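Local coordinates for protein GLB-12 (Caenorhabditis elegans, PDB 4BJA) that binds heme b with both axial iron positions taken by the protein and, as a globin, probably serves redox signalling needed for reproduction and perhaps oxygen binding, at residues I57-V62 / A82-P87. The protein carries 1 engineered substitution. Numbering follows the deposited sequence.
Sequences IFLDIV and AMLKMP
Leu59 reaches Met83 and Leu84 with separate branches of its fork, and between residues 57-62 and 82-87 every contact is apolar and no hydrogen bond crosses; a salt bridge from Asp60 to Arg80 is the neighbouring polar link. The tight side belongs to CD2: Leu59 CD2 lies 3.7 Å from Met83 CB and 3.9 Å from Met83 SD, evidence that this methyl rests along the thioether chain rather than on one atom. Met83 SD stands anti to CA (chi2 -176°), which carries the sulfur on to Val62, where SD is 3.9 Å from Val62 CG2. Val62 and Met83 run past each other in opposite directions, and both are buried, with Lys70 of helix 69-72 touching each. The looser side is formed by the other branch. Leu59 CD1 meets Leu84 CD1 at 3.9 Å, the two side chains crossing at roughly a right angle, and Leu84 is solvent-exposed although it also touches Ile93. Shortening Leu59 to an alanine is likely to open a gap beside Met83 CB and to cost Leu84 an apolar neighbour. Closest CA atoms, those of Leu59 and Met83, stand 7.7 Å apart, a spacing bridged by side chains. Val62 is about 8 Å, side chain to side chain, from the heme-ligating His92. Residues 82-86 directly precede helix 87-108, which carries His92, an arrangement consistent with a globin B helix packed against the link into the E helix.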
loop_
_atom_site.group_PDB
_atom_site.type_symbol
_atom_site.label_atom_id
_atom_site.label_comp_id
_atom_site.label_asym_id
_atom_site.label_seq_id
_atom_site.Cartn_x
_atom_site.Cartn_y
_atom_site.Cartn_z
ATOM N N ILE A 57 23.909 -1.385 -11.886
ATOM C CA ILE A 57 22.508 -1.358 -12.277
ATOM C C ILE A 57 22.091 0.055 -12.744
ATOM O O ILE A 57 21.390 0.196 -13.744
ATOM C CB ILE A 57 21.586 -1.955 -11.174
ATOM C CG1 ILE A 57 21.927 -3.445 -10.986
ATOM C CG2 ILE A 57 20.045 -1.743 -11.541
ATOM C CD1 ILE A 57 21.307 -4.122 -9.786
ATOM N N PHE A 58 22.517 1.116 -12.046
ATOM C CA PHE A 58 22.243 2.448 -12.519
ATOM C C PHE A 58 22.924 2.718 -13.867
ATOM O O PHE A 58 22.365 3.433 -14.684
ATOM C CB PHE A 58 22.611 3.527 -11.473
ATOM C CG PHE A 58 21.451 3.865 -10.614
ATOM C CD1 PHE A 58 20.421 4.658 -11.112
ATOM C CD2 PHE A 58 21.349 3.305 -9.330
ATOM C CE1 PHE A 58 19.293 4.993 -10.290
ATOM C CE2 PHE A 58 20.221 3.620 -8.524
ATOM C CZ PHE A 58 19.223 4.444 -8.996
ATOM N N LEU A 59 24.106 2.152 -14.084
ATOM C CA LEU A 59 24.737 2.321 -15.417
ATOM C C LEU A 59 23.837 1.680 -16.484
ATOM O O LEU A 59 23.538 2.302 -17.501
ATOM C CB LEU A 59 26.141 1.738 -15.454
ATOM C CG LEU A 59 27.215 2.545 -14.707
ATOM C CD1 LEU A 59 28.516 1.755 -14.614
ATOM C CD2 LEU A 59 27.462 3.906 -15.356
ATOM N N ASP A 60 23.342 0.468 -16.236
ATOM C CA ASP A 60 22.351 -0.106 -17.182
ATOM C C ASP A 60 21.087 0.750 -17.356
ATOM O O ASP A 60 20.612 0.949 -18.447
ATOM C CB ASP A 60 21.933 -1.499 -16.721
ATOM C CG ASP A 60 23.028 -2.518 -16.872
ATOM O OD1 ASP A 60 24.093 -2.206 -17.442
ATOM O OD2 ASP A 60 22.818 -3.673 -16.408
ATOM N N ILE A 61 20.524 1.272 -16.266
ATOM C CA ILE A 61 19.347 2.105 -16.369
ATOM C C ILE A 61 19.541 3.305 -17.314
ATOM O O ILE A 61 18.715 3.544 -18.217
ATOM C CB ILE A 61 18.946 2.643 -14.980
ATOM C CG1 ILE A 61 18.360 1.472 -14.149
ATOM C CG2 ILE A 61 17.904 3.774 -15.124
ATOM C CD1 ILE A 61 18.204 1.824 -12.638
ATOM N N VAL A 62 20.606 4.079 -17.095
ATOM C CA VAL A 62 20.772 5.305 -17.865
ATOM C C VAL A 62 21.323 5.036 -19.269
ATOM O O VAL A 62 21.063 5.800 -20.185
ATOM C CB VAL A 62 21.604 6.373 -17.138
ATOM C CG1 VAL A 62 20.960 6.620 -15.749
ATOM C CG2 VAL A 62 23.041 5.977 -17.034
ATOM N N ALA A 82 33.117 6.712 -17.442
ATOM C CA ALA A 82 33.347 7.883 -16.566
ATOM C C ALA A 82 32.176 8.279 -15.672
ATOM O O ALA A 82 32.324 9.164 -14.801
ATOM C CB ALA A 82 33.732 9.097 -17.399
ATOM N N MET A 83 31.013 7.677 -15.914
ATOM C CA MET A 83 29.790 8.146 -15.268
ATOM C C MET A 83 29.816 8.029 -13.766
ATOM O O MET A 83 29.254 8.892 -13.101
ATOM C CB MET A 83 28.586 7.364 -15.787
ATOM C CG MET A 83 28.199 7.771 -17.194
ATOM S SD MET A 83 26.724 6.904 -17.719
ATOM C CE MET A 83 26.722 7.463 -19.431
ATOM N N LEU A 84 30.420 6.959 -13.237
ATOM C CA LEU A 84 30.387 6.729 -11.787
ATOM C C LEU A 84 31.051 7.886 -11.026
ATOM O O LEU A 84 30.744 8.126 -9.858
ATOM C CB LEU A 84 31.065 5.412 -11.430
ATOM C CG LEU A 84 30.362 4.200 -12.052
ATOM C CD1 LEU A 84 31.246 2.947 -12.022
ATOM C CD2 LEU A 84 29.069 3.941 -11.317
ATOM N N LYS A 85 31.939 8.609 -11.704
ATOM C CA LYS A 85 32.615 9.770 -11.083
ATOM C C LYS A 85 31.903 11.103 -11.186
ATOM O O LYS A 85 32.280 12.077 -10.539
ATOM C CB LYS A 85 34.010 9.916 -11.656
ATOM C CG LYS A 85 34.918 8.758 -11.342
ATOM C CD LYS A 85 36.350 9.290 -11.112
ATOM C CE LYS A 85 37.321 8.169 -10.743
ATOM N NZ LYS A 85 37.495 7.231 -11.892
ATOM N N MET A 86 30.897 11.188 -12.015
ATOM C CA MET A 86 30.171 12.425 -12.182
ATOM C C MET A 86 29.276 12.646 -10.965
ATOM O O MET A 86 28.706 11.684 -10.422
ATOM C CB MET A 86 29.319 12.362 -13.443
ATOM C CG MET A 86 30.178 12.206 -14.696
ATOM S SD MET A 86 31.319 13.597 -14.919
ATOM C CE MET A 86 30.200 14.842 -15.475
ATOM N N PRO A 87 29.160 13.893 -10.536
ATOM C CA PRO A 87 28.649 14.141 -9.169
ATOM C C PRO A 87 27.219 13.781 -8.967
ATOM O O PRO A 87 26.916 13.181 -7.917
ATOM C CB PRO A 87 28.806 15.647 -8.984
ATOM C CG PRO A 87 29.574 16.139 -10.134
ATOM C CD PRO A 87 29.774 15.090 -11.157
#